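Local coordinates for protein cytosolic phospholipase A2 delta (Homo sapiens, PDB 5IZ5) that hydrolyses glycerophospholipids at the sn-2 position in a calcium-dependent manner, releasing a fatty acid, with a preference for linoleic acid there, at residues I530-Y544 against F593-R605. The protein carries 3 engineered substitutions. Residues are numbered along the deposited sequence; the frame is centred on the assembly and turned at random.
Sequences IWSNIFSLNLLDAWY and FKGFLTGRPLHQR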
ATOM      1  N   ILE B 530      -0.792 -10.474  -2.972  1.00 37.87           N
ATOM      2  CA  ILE B 530      -0.049  -9.268  -2.562  1.00 38.66           C
ATOM      3  C   ILE B 530       0.443  -9.432  -1.138  1.00 37.81           C
ATOM      4  O   ILE B 530       1.611  -9.189  -0.841  1.00 37.69           O
ATOM      5  CB  ILE B 530      -0.940  -7.992  -2.528  1.00 39.85           C
ATOM      6  CG1 ILE B 530      -1.671  -7.738  -3.850  1.00 41.97           C
ATOM      7  CG2 ILE B 530      -0.157  -6.756  -2.066  1.00 38.03           C
ATOM      8  CD1 ILE B 530      -0.801  -7.572  -5.060  1.00 44.63           C
ATOM      9  N   TRP B 531      -0.468  -9.814  -0.251  1.00 36.37           N
ATOM     10  CA  TRP B 531      -0.157  -9.950   1.172  1.00 36.11           C
ATOM     11  C   TRP B 531       0.934 -10.987   1.431  1.00 35.05           C
ATOM     12  O   TRP B 531       1.723 -10.837   2.361  1.00 35.55           O
ATOM     13  CB  TRP B 531      -1.421 -10.309   1.963  1.00 36.43           C
ATOM     14  CG  TRP B 531      -2.490  -9.250   1.887  1.00 36.43           C
ATOM     15  CD1 TRP B 531      -2.306  -7.901   1.768  1.00 37.03           C
ATOM     16  CD2 TRP B 531      -3.899  -9.456   1.953  1.00 36.88           C
ATOM     17  NE1 TRP B 531      -3.509  -7.255   1.747  1.00 36.63           N
ATOM     18  CE2 TRP B 531      -4.508  -8.186   1.860  1.00 36.94           C
ATOM     19  CE3 TRP B 531      -4.712 -10.593   2.072  1.00 36.19           C
ATOM     20  CZ2 TRP B 531      -5.890  -8.019   1.890  1.00 36.21           C
ATOM     21  CZ3 TRP B 531      -6.086 -10.425   2.091  1.00 36.28           C
ATOM     22  CH2 TRP B 531      -6.659  -9.148   2.006  1.00 35.61           C
ATOM     23  N   SER B 532       0.954 -12.037   0.619  1.00 34.96           N
ATOM     24  CA  SER B 532       1.915 -13.117   0.759  1.00 35.39           C
ATOM     25  C   SER B 532       2.873 -13.206  -0.435  1.00 35.98           C
ATOM     26  O   SER B 532       3.341 -14.306  -0.761  1.00 33.91           O
ATOM     27  CB  SER B 532       1.177 -14.448   0.960  1.00 35.40           C
ATOM     28  OG  SER B 532       0.403 -14.806  -0.174  1.00 36.59           O
ATOM     29  N   ASN B 533       3.163 -12.070  -1.088  1.00 35.49           N
ATOM     30  CA  ASN B 533       4.029 -12.098  -2.290  1.00 38.34           C
ATOM     31  C   ASN B 533       5.528 -12.342  -2.057  1.00 39.31           C
ATOM     32  O   ASN B 533       6.320 -12.314  -2.998  1.00 37.06           O
ATOM     33  CB  ASN B 533       3.784 -10.913  -3.256  1.00 37.47           C
ATOM     34  CG  ASN B 533       4.285  -9.570  -2.746  1.00 39.36           C
ATOM     35  OD1 ASN B 533       5.020  -9.472  -1.767  1.00 39.40           O
ATOM     36  ND2 ASN B 533       3.877  -8.506  -3.442  1.00 41.88           N
ATOM     37  N   ILE B 534       5.916 -12.626  -0.814  1.00 40.77           N
ATOM     38  CA  ILE B 534       7.227 -13.230  -0.566  1.00 41.75           C
ATOM     39  C   ILE B 534       7.358 -14.487  -1.441  1.00 42.64           C
ATOM     40  O   ILE B 534       8.440 -14.821  -1.914  1.00 39.20           O
ATOM     41  CB  ILE B 534       7.456 -13.573   0.931  1.00 42.58           C
ATOM     42  CG1 ILE B 534       8.922 -13.931   1.192  1.00 44.47           C
ATOM     43  CG2 ILE B 534       6.555 -14.719   1.384  1.00 42.70           C
ATOM     44  CD1 ILE B 534       9.841 -12.728   1.224  1.00 46.10           C
ATOM     45  N   PHE B 535       6.234 -15.154  -1.688  1.00 43.68           N
ATOM     46  CA  PHE B 535       6.235 -16.348  -2.528  1.00 44.52           C
ATOM     47  C   PHE B 535       6.522 -16.071  -4.005  1.00 45.72           C
ATOM     48  O   PHE B 535       6.979 -16.970  -4.707  1.00 45.94           O
ATOM     49  CB  PHE B 535       4.933 -17.132  -2.394  1.00 45.57           C
ATOM     50  CG  PHE B 535       4.811 -17.892  -1.104  1.00 47.96           C
ATOM     51  CD1 PHE B 535       5.098 -19.255  -1.021  1.00 50.95           C
ATOM     52  CD2 PHE B 535       4.402 -17.235   0.031  1.00 49.35           C
ATOM     53  CE1 PHE B 535       4.977 -19.928   0.187  1.00 52.32           C
ATOM     54  CE2 PHE B 535       4.284 -17.894   1.238  1.00 51.14           C
ATOM     55  CZ  PHE B 535       4.572 -19.244   1.319  1.00 51.92           C
ATOM     56  N   SER B 536       6.244 -14.854  -4.475  1.00 46.92           N
ATOM     57  CA  SER B 536       6.651 -14.421  -5.812  1.00 49.23           C
ATOM     58  C   SER B 536       8.163 -14.424  -5.929  1.00 50.09           C
ATOM     59  O   SER B 536       8.709 -14.822  -6.951  1.00 48.91           O
ATOM     60  CB  SER B 536       6.129 -13.017  -6.141  1.00 48.63           C
ATOM     61  OG  SER B 536       4.720 -12.982  -6.083  1.00 50.58           O
ATOM     62  N   LEU B 537       8.842 -13.974  -4.882  1.00 49.91           N
ATOM     63  CA  LEU B 537      10.291 -13.998  -4.892  1.00 52.91           C
ATOM     64  C   LEU B 537      10.825 -15.422  -4.776  1.00 50.61           C
ATOM     65  O   LEU B 537      11.813 -15.757  -5.418  1.00 50.13           O
ATOM     66  CB  LEU B 537      10.843 -13.113  -3.778  1.00 57.45           C
ATOM     67  CG  LEU B 537      12.337 -13.166  -3.438  1.00 62.44           C
ATOM     68  CD1 LEU B 537      12.743 -11.883  -2.733  1.00 66.13           C
ATOM     69  CD2 LEU B 537      12.700 -14.361  -2.562  1.00 63.35           C
ATOM     70  N   ASN B 538      10.181 -16.265  -3.973  1.00 49.29           N
ATOM     71  CA  ASN B 538      10.600 -17.662  -3.889  1.00 49.57           C
ATOM     72  C   ASN B 538      10.399 -18.407  -5.206  1.00 50.49           C
ATOM     73  O   ASN B 538      11.171 -19.306  -5.547  1.00 50.12           O
ATOM     74  CB  ASN B 538       9.877 -18.409  -2.779  1.00 50.09           C
ATOM     75  CG  ASN B 538      10.295 -17.947  -1.403  1.00 49.92           C
ATOM     76  OD1 ASN B 538      11.222 -17.147  -1.255  1.00 51.71           O
ATOM     77  ND2 ASN B 538       9.604 -18.438  -0.388  1.00 50.23           N
ATOM     78  N   LEU B 539       9.356 -18.037  -5.944  1.00 50.37           N
ATOM     79  CA  LEU B 539       9.088 -18.670  -7.236  1.00 50.75           C
ATOM     80  C   LEU B 539      10.168 -18.237  -8.224  1.00 50.38           C
ATOM     81  O   LEU B 539      10.650 -19.037  -9.017  1.00 49.11           O
ATOM     82  CB  LEU B 539       7.699 -18.285  -7.760  1.00 52.67           C
ATOM     83  CG  LEU B 539       7.106 -19.092  -8.923  1.00 54.47           C
ATOM     84  CD1 LEU B 539       7.066 -20.591  -8.666  1.00 54.82           C
ATOM     85  CD2 LEU B 539       5.698 -18.591  -9.253  1.00 56.96           C
ATOM     86  N   LEU B 540      10.577 -16.978  -8.133  1.00 51.97           N
ATOM     87  CA  LEU B 540      11.577 -16.436  -9.040  1.00 53.23           C
ATOM     88  C   LEU B 540      12.943 -17.104  -8.843  1.00 55.71           C
ATOM     89  O   LEU B 540      13.603 -17.455  -9.818  1.00 54.88           O
ATOM     90  CB  LEU B 540      11.673 -14.918  -8.847  1.00 54.73           C
ATOM     91  CG  LEU B 540      12.752 -14.196  -9.702  1.00 57.32           C
ATOM     92  CD1 LEU B 540      12.220 -12.992 -10.476  1.00 58.25           C
ATOM     93  CD2 LEU B 540      13.918 -13.745  -8.835  1.00 57.70           C
ATOM     94  N   ASP B 541      13.361 -17.275  -7.591  1.00 58.64           N
ATOM     95  CA  ASP B 541      14.626 -17.956  -7.282  1.00 59.85           C
ATOM     96  C   ASP B 541      14.621 -19.447  -7.625  1.00 58.82           C
ATOM     97  O   ASP B 541      15.611 -19.981  -8.131  1.00 61.64           O
ATOM     98  CB  ASP B 541      14.981 -17.822  -5.797  1.00 63.87           C
ATOM     99  CG  ASP B 541      15.474 -16.433  -5.412  1.00 66.28           C
ATOM    100  OD1 ASP B 541      15.689 -15.571  -6.296  1.00 70.79           O
ATOM    101  OD2 ASP B 541      15.650 -16.210  -4.191  1.00 69.57           O
ATOM    102  N   ALA B 542      13.524 -20.125  -7.317  1.00 55.45           N
ATOM    103  CA  ALA B 542      13.402 -21.548  -7.616  1.00 54.19           C
ATOM    104  C   ALA B 542      13.396 -21.826  -9.121  1.00 54.77           C
ATOM    105  O   ALA B 542      13.841 -22.885  -9.556  1.00 54.76           O
ATOM    106  CB  ALA B 542      12.146 -22.114  -6.980  1.00 54.60           C
ATOM    107  N   TRP B 543      12.898 -20.874  -9.906  1.00 54.76           N
ATOM    108  CA  TRP B 543      12.699 -21.080 -11.339  1.00 54.39           C
ATOM    109  C   TRP B 543      13.807 -20.565 -12.237  1.00 55.74           C
ATOM    110  O   TRP B 543      14.145 -21.223 -13.211  1.00 53.40           O
ATOM    111  CB  TRP B 543      11.382 -20.448 -11.802  1.00 53.04           C
ATOM    112  CG  TRP B 543      10.179 -21.309 -11.547  1.00 51.70           C
ATOM    113  CD1 TRP B 543      10.133 -22.434 -10.779  1.00 51.34           C
ATOM    114  CD2 TRP B 543       8.854 -21.114 -12.054  1.00 50.03           C
ATOM    115  NE1 TRP B 543       8.865 -22.963 -10.785  1.00 50.96           N
ATOM    116  CE2 TRP B 543       8.059 -22.168 -11.556  1.00 50.77           C
ATOM    117  CE3 TRP B 543       8.261 -20.153 -12.882  1.00 50.58           C
ATOM    118  CZ2 TRP B 543       6.700 -22.285 -11.856  1.00 49.40           C
ATOM    119  CZ3 TRP B 543       6.910 -20.274 -13.181  1.00 49.84           C
ATOM    120  CH2 TRP B 543       6.146 -21.330 -12.665  1.00 48.57           C
ATOM    121  N   TYR B 544      14.342 -19.392 -11.914  1.00 57.09           N
ATOM    122  CA  TYR B 544      15.258 -18.669 -12.779  1.00 61.65           C
ATOM    123  C   TYR B 544      16.624 -18.586 -12.128  1.00 69.35           C
ATOM    124  O   TYR B 544      16.766 -18.081 -11.014  1.00 68.63           O
ATOM    125  CB  TYR B 544      14.730 -17.261 -13.056  1.00 61.57           C
ATOM    126  CG  TYR B 544      13.356 -17.278 -13.668  1.00 61.27           C
ATOM    127  CD1 TYR B 544      12.236 -17.206 -12.860  1.00 59.89           C
ATOM    128  CD2 TYR B 544      13.170 -17.401 -15.047  1.00 60.34           C
ATOM    129  CE1 TYR B 544      10.966 -17.237 -13.395  1.00 58.92           C
ATOM    130  CE2 TYR B 544      11.896 -17.429 -15.590  1.00 59.02           C
ATOM    131  CZ  TYR B 544      10.804 -17.348 -14.751  1.00 57.44           C
ATOM    132  OH  TYR B 544       9.542 -17.378 -15.249  1.00 53.23           O
ATOM    133  N   PHE B 593       4.608 -22.162 -17.585  1.00 41.42           N
ATOM    134  CA  PHE B 593       4.669 -20.752 -17.187  1.00 41.15           C
ATOM    135  C   PHE B 593       6.054 -20.149 -16.923  1.00 41.73           C
ATOM    136  O   PHE B 593       6.184 -18.934 -16.768  1.00 40.91           O
ATOM    137  CB  PHE B 593       3.755 -20.589 -15.972  1.00 40.04           C
ATOM    138  CG  PHE B 593       2.309 -20.538 -16.347  1.00 39.74           C
ATOM    139  CD1 PHE B 593       1.755 -19.381 -16.891  1.00 39.22           C
ATOM    140  CD2 PHE B 593       1.515 -21.656 -16.216  1.00 39.04           C
ATOM    141  CE1 PHE B 593       0.426 -19.346 -17.263  1.00 38.35           C
ATOM    142  CE2 PHE B 593       0.181 -21.623 -16.579  1.00 38.83           C
ATOM    143  CZ  PHE B 593      -0.361 -20.469 -17.109  1.00 38.77           C
ATOM    144  N   LYS B 594       7.095 -20.968 -16.907  1.00 44.47           N
ATOM    145  CA  LYS B 594       8.443 -20.458 -16.652  1.00 47.26           C
ATOM    146  C   LYS B 594       8.809 -19.438 -17.723  1.00 44.72           C
ATOM    147  O   LYS B 594       9.219 -18.317 -17.426  1.00 45.82           O
ATOM    148  CB  LYS B 594       9.427 -21.634 -16.665  1.00 50.88           C
ATOM    149  CG  LYS B 594      10.733 -21.451 -15.919  1.00 53.86           C
ATOM    150  CD  LYS B 594      11.836 -20.843 -16.776  1.00 57.49           C
ATOM    151  CE  LYS B 594      13.177 -21.521 -16.507  1.00 59.17           C
ATOM    152  NZ  LYS B 594      14.338 -20.604 -16.694  1.00 60.69           N
ATOM    153  N   GLY B 595       8.614 -19.830 -18.973  1.00 44.05           N
ATOM    154  CA  GLY B 595       8.909 -18.977 -20.111  1.00 44.70           C
ATOM    155  C   GLY B 595       7.993 -17.770 -20.152  1.00 44.72           C
ATOM    156  O   GLY B 595       8.440 -16.633 -20.292  1.00 42.77           O
ATOM    157  N   PHE B 596       6.700 -18.036 -20.002  1.00 44.56           N
ATOM    158  CA  PHE B 596       5.671 -16.994 -19.970  1.00 45.38           C
ATOM    159  C   PHE B 596       6.000 -15.848 -19.006  1.00 47.53           C
ATOM    160  O   PHE B 596       5.830 -14.673 -19.338  1.00 45.06           O
ATOM    161  CB  PHE B 596       4.329 -17.637 -19.596  1.00 45.47           C
ATOM    162  CG  PHE B 596       3.181 -16.673 -19.574  1.00 45.85           C
ATOM    163  CD1 PHE B 596       2.866 -15.982 -18.413  1.00 46.48           C
ATOM    164  CD2 PHE B 596       2.410 -16.463 -20.706  1.00 46.35           C
ATOM    165  CE1 PHE B 596       1.810 -15.090 -18.383  1.00 47.86           C
ATOM    166  CE2 PHE B 596       1.348 -15.574 -20.685  1.00 47.52           C
ATOM    167  CZ  PHE B 596       1.045 -14.887 -19.520  1.00 47.85           C
ATOM    168  N   LEU B 597       6.469 -16.192 -17.816  1.00 50.22           N
ATOM    169  CA  LEU B 597       6.734 -15.197 -16.767  1.00 51.73           C
ATOM    170  C   LEU B 597       8.094 -14.462 -16.850  1.00 50.95           C
ATOM    171  O   LEU B 597       8.335 -13.533 -16.082  1.00 50.86           O
ATOM    172  CB  LEU B 597       6.583 -15.886 -15.402  1.00 54.01           C
ATOM    173  CG  LEU B 597       5.684 -15.244 -14.330  1.00 55.80           C
ATOM    174  CD1 LEU B 597       4.305 -14.968 -14.910  1.00 56.21           C
ATOM    175  CD2 LEU B 597       5.570 -16.158 -13.119  1.00 55.99           C
ATOM    176  N   THR B 598       8.954 -14.837 -17.796  1.00 52.29           N
ATOM    177  CA  THR B 598      10.374 -14.423 -17.793  1.00 52.64           C
ATOM    178  C   THR B 598      10.607 -12.909 -17.672  1.00 54.26           C
ATOM    179  O   THR B 598      11.392 -12.420 -16.839  1.00 54.27           O
ATOM    180  CB  THR B 598      11.058 -14.915 -19.083  1.00 52.48           C
ATOM    181  OG1 THR B 598      10.913 -16.334 -19.176  1.00 50.33           O
ATOM    182  CG2 THR B 598      12.543 -14.549 -19.123  1.00 52.80           C
ATOM    183  N   GLY B 599       9.909 -12.160 -18.503  1.00 54.76           N
ATOM    184  CA  GLY B 599      10.122 -10.716 -18.547  1.00 59.47           C
ATOM    185  C   GLY B 599       9.708  -9.942 -17.295  1.00 60.85           C
ATOM    186  O   GLY B 599      10.200  -8.837 -17.046  1.00 61.79           O
ATOM    187  N   ARG B 600       8.851 -10.550 -16.478  1.00 59.30           N
ATOM    188  CA  ARG B 600       7.865  -9.805 -15.703  1.00 56.70           C
ATOM    189  C   ARG B 600       8.232  -9.379 -14.276  1.00 52.13           C
ATOM    190  O   ARG B 600       9.010 -10.038 -13.589  1.00 49.30           O
ATOM    191  CB  ARG B 600       6.566 -10.618 -15.721  1.00 58.28           C
ATOM    192  CG  ARG B 600       5.825 -10.393 -17.022  1.00 60.45           C
ATOM    193  CD  ARG B 600       4.999 -11.544 -17.547  1.00 62.84           C
ATOM    194  NE  ARG B 600       4.446 -11.134 -18.836  1.00 65.79           N
ATOM    195  CZ  ARG B 600       4.012 -11.953 -19.788  1.00 67.92           C
ATOM    196  NH1 ARG B 600       4.047 -13.267 -19.627  1.00 71.52           N
ATOM    197  NH2 ARG B 600       3.535 -11.449 -20.916  1.00 69.70           N
ATOM    198  N   PRO B 601       7.659  -8.253 -13.826  1.00 51.89           N
ATOM    199  CA  PRO B 601       7.924  -7.791 -12.464  1.00 52.37           C
ATOM    200  C   PRO B 601       7.408  -8.746 -11.395  1.00 53.84           C
ATOM    201  O   PRO B 601       6.493  -9.528 -11.641  1.00 53.40           O
ATOM    202  CB  PRO B 601       7.204  -6.441 -12.386  1.00 52.46           C
ATOM    203  CG  PRO B 601       6.307  -6.372 -13.567  1.00 51.38           C
ATOM    204  CD  PRO B 601       6.848  -7.297 -14.602  1.00 50.80           C
ATOM    205  N   LEU B 602       8.020  -8.673 -10.223  1.00 54.58           N
ATOM    206  CA  LEU B 602       7.667  -9.526  -9.110  1.00 58.67           C
ATOM    207  C   LEU B 602       6.350  -9.097  -8.480  1.00 57.57           C
ATOM    208  O   LEU B 602       5.559  -9.939  -8.052  1.00 56.81           O
ATOM    209  CB  LEU B 602       8.764  -9.470  -8.041  1.00 60.40           C
ATOM    210  CG  LEU B 602       9.960 -10.400  -8.243  1.00 63.67           C
ATOM    211  CD1 LEU B 602      11.012 -10.117  -7.178  1.00 64.43           C
ATOM    212  CD2 LEU B 602       9.557 -11.869  -8.263  1.00 65.35           C
ATOM    213  N   HIS B 603       6.142  -7.783  -8.427  1.00 55.61           N
ATOM    214  CA  HIS B 603       5.086  -7.166  -7.641  1.00 55.46           C
ATOM    215  C   HIS B 603       3.983  -6.569  -8.502  1.00 55.74           C
ATOM    216  O   HIS B 603       4.215  -6.184  -9.646  1.00 52.32           O
ATOM    217  CB  HIS B 603       5.704  -6.086  -6.765  1.00 56.48           C
ATOM    218  CG  HIS B 603       6.865  -6.574  -5.961  1.00 57.35           C
ATOM    219  ND1 HIS B 603       6.862  -7.790  -5.313  1.00 59.94           N
ATOM    220  CD2 HIS B 603       8.071  -6.015  -5.710  1.00 58.45           C
ATOM    221  CE1 HIS B 603       8.018  -7.959  -4.695  1.00 58.55           C
ATOM    222  NE2 HIS B 603       8.766  -6.895  -4.918  1.00 59.21           N
ATOM    223  N   GLN B 604       2.777  -6.504  -7.942  1.00 58.03           N
ATOM    224  CA  GLN B 604       1.635  -5.887  -8.620  1.00 58.95           C
ATOM    225  C   GLN B 604       1.933  -4.409  -8.899  1.00 55.41           C
ATOM    226  O   GLN B 604       2.619  -3.741  -8.121  1.00 53.54           O
ATOM    227  CB  GLN B 604       0.356  -6.056  -7.776  1.00 63.01           C
ATOM    228  CG  GLN B 604      -0.941  -5.746  -8.484  1.00 65.26           C
ATOM    229  CD  GLN B 604      -1.289  -6.815  -9.486  1.00 69.47           C
ATOM    230  OE1 GLN B 604      -0.751  -6.829 -10.593  1.00 78.86           O
ATOM    231  NE2 GLN B 604      -2.181  -7.727  -9.106  1.00 69.41           N
ATOM    232  N   ARG B 605       1.459  -3.910 -10.033  1.00 55.55           N
ATOM    233  CA  ARG B 605       1.597  -2.488 -10.348  1.00 58.55           C
ATOM    234  C   ARG B 605       0.266  -1.747 -10.195  1.00 53.23           C
ATOM    235  O   ARG B 605      -0.337  -1.271 -11.158  1.00 57.29           O
ATOM    236  CB  ARG B 605       2.216  -2.309 -11.735  1.00 64.02           C
ATOM    237  CG  ARG B 605       3.699  -2.629 -11.712  1.00 69.46           C
ATOM    238  CD  ARG B 605       4.321  -2.638 -13.092  1.00 73.64           C
ATOM    239  NE  ARG B 605       5.776  -2.789 -13.025  1.00 77.70           N
ATOM    240  CZ  ARG B 605       6.598  -2.618 -14.060  1.00 80.42           C
ATOM    241  NH1 ARG B 605       6.120  -2.296 -15.258  1.00 81.25           N
ATOM    242  NH2 ARG B 605       7.909  -2.777 -13.898  1.00 81.09           N
TER
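Residues 593-605 run antiparallel to helix 534-543 and the end of the helix before it, with Lys594 beside Trp543, Leu602 beside Ser536 and Gln604 beside Ile530. At the Lys594 end, Tyr544 OH donates a hydrogen bond to the backbone O of Lys594, which sits at the ring edge near the ring plane. Its modelled length is doubtfully short. Tyr544 OH also lies 3.3 Å from Leu597 CB. The Lys594 chain, bent at each torsion beyond chi1, passes the Tyr544 ring in the opposite direction, Lys594 CD 3.6 Å from Tyr544 CE2. Lys594 CE then reaches Trp543 O at 3.4 Å. The benzene part of the Trp543 indole rests obliquely on the backbone of Phe593 and Lys594 and on Leu597 CD2. Leu539 CD1 sits over one face of that indole, toward the rim. Thr598 N closes the type I turn from Gly595 by bonding to Gly595 O; Thr598 OG1 adds a second bond to that oxygen, from the same face.

Midway, Leu602 lays CD2 against the helix. Leu602 CD2 lies 3.3 Å from Ser536 O and 3.6 Å from Leu540 CD1. Leu540 CB lies close as well. Farther on, the side chains of Asn533 and His603 cross at about a right angle, Asn533 ND2 coming obliquely to within 3.6 Å of His603 ND1, the planes 35° apart. That pair is not hydrogen-bonded. Asn533 instead gives ND2 to Leu649 O and takes Asp651 N on OD1. At the far end Ile530 CD1 presses on Gln604 CB, 3.3 Å away. Helix 428-441 packs against Ile530, Ser536 and Leu597. The contact thus joins a loop and two helices in the patatin-like catalytic domain, and Asn533 links it to the backbone of Asp651, the probable proton acceptor of the Ser-Asp dyad with the nucleophile Ser365.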